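Local atomic coordinates of diguanylate cyclase TpbB (Pseudomonas aeruginosa, PDB entry 4IOB), a protein that catalyses the condensation of two GTP molecules into the second messenger cyclic di-GMP, through a cytoplasmic GGDEF domain, to which this chain corresponds. Residues 12-17 against 135-140. Residues are numbered along the deposited sequence; the frame is centred on the assembly and turned at random.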
ATOM      1  N   GLY A  12     -15.348  -2.072   1.477  1.00 44.15           N
ATOM      2  CA  GLY A  12     -16.430  -1.561   2.312  1.00 42.66           C
ATOM      3  C   GLY A  12     -16.038  -0.273   3.010  1.00 40.78           C
ATOM      4  O   GLY A  12     -16.709   0.749   2.870  1.00 41.72           O
ATOM      5  N   ARG A  13     -14.945  -0.326   3.763  1.00 40.72           N
ATOM      6  CA  ARG A  13     -14.430   0.847   4.460  1.00 41.83           C
ATOM      7  C   ARG A  13     -14.271   2.024   3.504  1.00 41.76           C
ATOM      8  O   ARG A  13     -14.490   3.176   3.879  1.00 41.41           O
ATOM      9  CB  ARG A  13     -13.085   0.524   5.111  1.00 42.61           C
ATOM     10  CG  ARG A  13     -13.167  -0.494   6.237  1.00 46.20           C
ATOM     11  CD  ARG A  13     -13.339   0.182   7.587  1.00 49.37           C
ATOM     12  NE  ARG A  13     -12.186   1.013   7.920  1.00 52.29           N
ATOM     13  CZ  ARG A  13     -11.936   1.498   9.133  1.00 57.14           C
ATOM     14  NH1 ARG A  13     -12.759   1.230  10.139  1.00 60.74           N
ATOM     15  NH2 ARG A  13     -10.861   2.246   9.340  1.00 56.86           N
ATOM     16  N   LEU A  14     -13.889   1.725   2.267  1.00 42.44           N
ATOM     17  CA  LEU A  14     -13.670   2.753   1.257  1.00 41.95           C
ATOM     18  C   LEU A  14     -14.967   3.480   0.913  1.00 43.08           C
ATOM     19  O   LEU A  14     -15.024   4.709   0.935  1.00 45.33           O
ATOM     20  CB  LEU A  14     -13.057   2.142  -0.004  1.00 41.46           C
ATOM     21  CG  LEU A  14     -12.682   3.111  -1.127  1.00 40.01           C
ATOM     22  CD1 LEU A  14     -11.725   4.178  -0.620  1.00 40.26           C
ATOM     23  CD2 LEU A  14     -12.078   2.360  -2.304  1.00 39.48           C
ATOM     24  N   SER A  15     -16.005   2.714   0.596  1.00 43.67           N
ATOM     25  CA  SER A  15     -17.301   3.286   0.248  1.00 43.87           C
ATOM     26  C   SER A  15     -17.773   4.274   1.309  1.00 44.25           C
ATOM     27  O   SER A  15     -18.132   5.409   0.999  1.00 45.76           O
ATOM     28  CB  SER A  15     -18.342   2.180   0.067  1.00 45.25           C
ATOM     29  OG  SER A  15     -17.936   1.256  -0.928  1.00 51.87           O
ATOM     30  N   ARG A  16     -17.768   3.830   2.561  1.00 43.12           N
ATOM     31  CA  ARG A  16     -18.223   4.652   3.676  1.00 42.87           C
ATOM     32  C   ARG A  16     -17.290   5.827   3.951  1.00 44.61           C
ATOM     33  O   ARG A  16     -17.743   6.929   4.259  1.00 46.88           O
ATOM     34  CB  ARG A  16     -18.396   3.789   4.927  1.00 41.33           C
ATOM     35  CG  ARG A  16     -19.780   3.174   5.056  1.00 40.27           C
ATOM     36  CD  ARG A  16     -19.712   1.659   5.173  1.00 39.32           C
ATOM     37  NE  ARG A  16     -18.587   1.211   5.986  1.00 39.79           N
ATOM     38  CZ  ARG A  16     -18.199  -0.056   6.085  1.00 38.44           C
ATOM     39  NH1 ARG A  16     -18.849  -1.003   5.420  1.00 36.54           N
ATOM     40  NH2 ARG A  16     -17.163  -0.377   6.846  1.00 37.46           N
ATOM     41  N   ALA A  17     -15.987   5.590   3.838  1.00 44.68           N
ATOM     42  CA  ALA A  17     -15.005   6.652   4.012  1.00 43.13           C
ATOM     43  C   ALA A  17     -15.177   7.706   2.925  1.00 43.33           C
ATOM     44  O   ALA A  17     -14.991   8.900   3.164  1.00 41.71           O
ATOM     45  CB  ALA A  17     -13.595   6.084   3.987  1.00 41.63           C
ATOM     46  N   ALA A 135     -12.909   3.393  -9.406  1.00 43.58           N
ATOM     47  CA  ALA A 135     -11.928   4.202 -10.120  1.00 44.48           C
ATOM     48  C   ALA A 135     -10.727   4.546  -9.247  1.00 45.00           C
ATOM     49  O   ALA A 135      -9.582   4.472  -9.694  1.00 44.75           O
ATOM     50  CB  ALA A 135     -12.576   5.470 -10.655  1.00 44.48           C
ATOM     51  N   LEU A 136     -10.994   4.923  -8.001  1.00 45.66           N
ATOM     52  CA  LEU A 136      -9.934   5.294  -7.071  1.00 45.38           C
ATOM     53  C   LEU A 136      -8.979   4.126  -6.848  1.00 45.09           C
ATOM     54  O   LEU A 136      -7.778   4.319  -6.666  1.00 45.71           O
ATOM     55  CB  LEU A 136     -10.528   5.758  -5.740  1.00 44.81           C
ATOM     56  CG  LEU A 136      -9.615   6.600  -4.847  1.00 46.17           C
ATOM     57  CD1 LEU A 136      -9.132   7.836  -5.591  1.00 44.40           C
ATOM     58  CD2 LEU A 136     -10.335   6.988  -3.565  1.00 46.92           C
ATOM     59  N   LEU A 137      -9.522   2.913  -6.866  1.00 45.05           N
ATOM     60  CA  LEU A 137      -8.712   1.710  -6.734  1.00 44.39           C
ATOM     61  C   LEU A 137      -7.935   1.458  -8.022  1.00 44.86           C
ATOM     62  O   LEU A 137      -6.741   1.156  -7.992  1.00 43.13           O
ATOM     63  CB  LEU A 137      -9.593   0.504  -6.410  1.00 44.17           C
ATOM     64  CG  LEU A 137     -10.409   0.583  -5.117  1.00 44.59           C
ATOM     65  CD1 LEU A 137     -11.389  -0.578  -5.024  1.00 44.45           C
ATOM     66  CD2 LEU A 137      -9.495   0.617  -3.902  1.00 44.63           C
ATOM     67  N   HIS A 138      -8.624   1.588  -9.152  1.00 44.93           N
ATOM     68  CA  HIS A 138      -8.009   1.392 -10.459  1.00 44.95           C
ATOM     69  C   HIS A 138      -6.898   2.373 -10.691  1.00 43.14           C
ATOM     70  O   HIS A 138      -5.873   2.034 -11.284  1.00 42.42           O
ATOM     71  CB  HIS A 138      -9.056   1.512 -11.560  1.00 49.51           C
ATOM     72  CG  HIS A 138      -8.481   1.482 -12.955  1.00 55.32           C
ATOM     73  ND1 HIS A 138      -8.058   0.346 -13.541  1.00 58.22           N
ATOM     74  CD2 HIS A 138      -8.274   2.503 -13.883  1.00 56.43           C
ATOM     75  CE1 HIS A 138      -7.600   0.622 -14.776  1.00 59.45           C
ATOM     76  NE2 HIS A 138      -7.734   1.943 -14.984  1.00 59.97           N
ATOM     77  N   ASP A 139      -7.091   3.602 -10.222  1.00 40.05           N
ATOM     78  CA  ASP A 139      -6.079   4.642 -10.365  1.00 38.72           C
ATOM     79  C   ASP A 139      -4.840   4.323  -9.535  1.00 37.57           C
ATOM     80  O   ASP A 139      -3.713   4.464 -10.009  1.00 38.55           O
ATOM     81  CB  ASP A 139      -6.647   6.005  -9.967  1.00 39.94           C
ATOM     82  CG  ASP A 139      -7.722   6.488 -10.921  1.00 40.16           C
ATOM     83  OD1 ASP A 139      -8.014   5.771 -11.901  1.00 40.25           O
ATOM     84  OD2 ASP A 139      -8.273   7.586 -10.693  1.00 38.64           O
ATOM     85  N   ALA A 140      -5.054   3.896  -8.295  1.00 35.76           N
ATOM     86  CA  ALA A 140      -3.952   3.519  -7.419  1.00 36.32           C
ATOM     87  C   ALA A 140      -3.235   2.296  -7.976  1.00 37.22           C
ATOM     88  O   ALA A 140      -2.038   2.110  -7.760  1.00 36.29           O
ATOM     89  CB  ALA A 140      -4.462   3.243  -6.014  1.00 35.82           C
TER
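Between residues 12-17 and 135-140, helices 7-23 and 133-150 of the GGDEF domain, the catalytic part of this membrane-bound diguanylate cyclase, touch through three leucines, Leu14 on the first and Leu136 and Leu137 on the second. The backbones stay well apart, with 9.5 Å between Leu14 CA and Leu137 CA, and long branched side chains suit a gap bridged by the ends of their side chains. Leu14 and Leu137 reach toward each other tip to tip, Leu14 CD2 lying 3.5 Å from Leu137 CD2 and 3.7 Å from Leu137 CG. One methyl of Leu14 thus rests on the branch point of its partner as well as on a methyl. In Leu14, CG stands anti to the backbone N (chi1 -176°), which carries the fork out across the gap; CD2 continues toward Leu137 while CD1 turns aside toward Leu136. The CB of Leu137 leaves its helix obliquely to the partner, and chi1 of -60°, with CG beside the backbone N, brings the fork back toward Leu14. The other methyl of Leu14 is more loosely engaged, with Leu14 CD1 4.3 Å from Leu136 CD2. No hydrogen bond crosses between the segments; the contact is purely apolar, in keeping with the burial of Leu14 and Leu136. The two segments bury 115 Å² between them, both sides summed, a small contact. Leu14 also touches Pro133 in the first turn of helix 133-150. Two of the three leucines also pack on the central sheet: Leu14 and Leu136 both meet Val30 of strand 27-35, and Leu136 continues onto Ala124 and Tyr126 of the adjacent antiparallel strand 119-126.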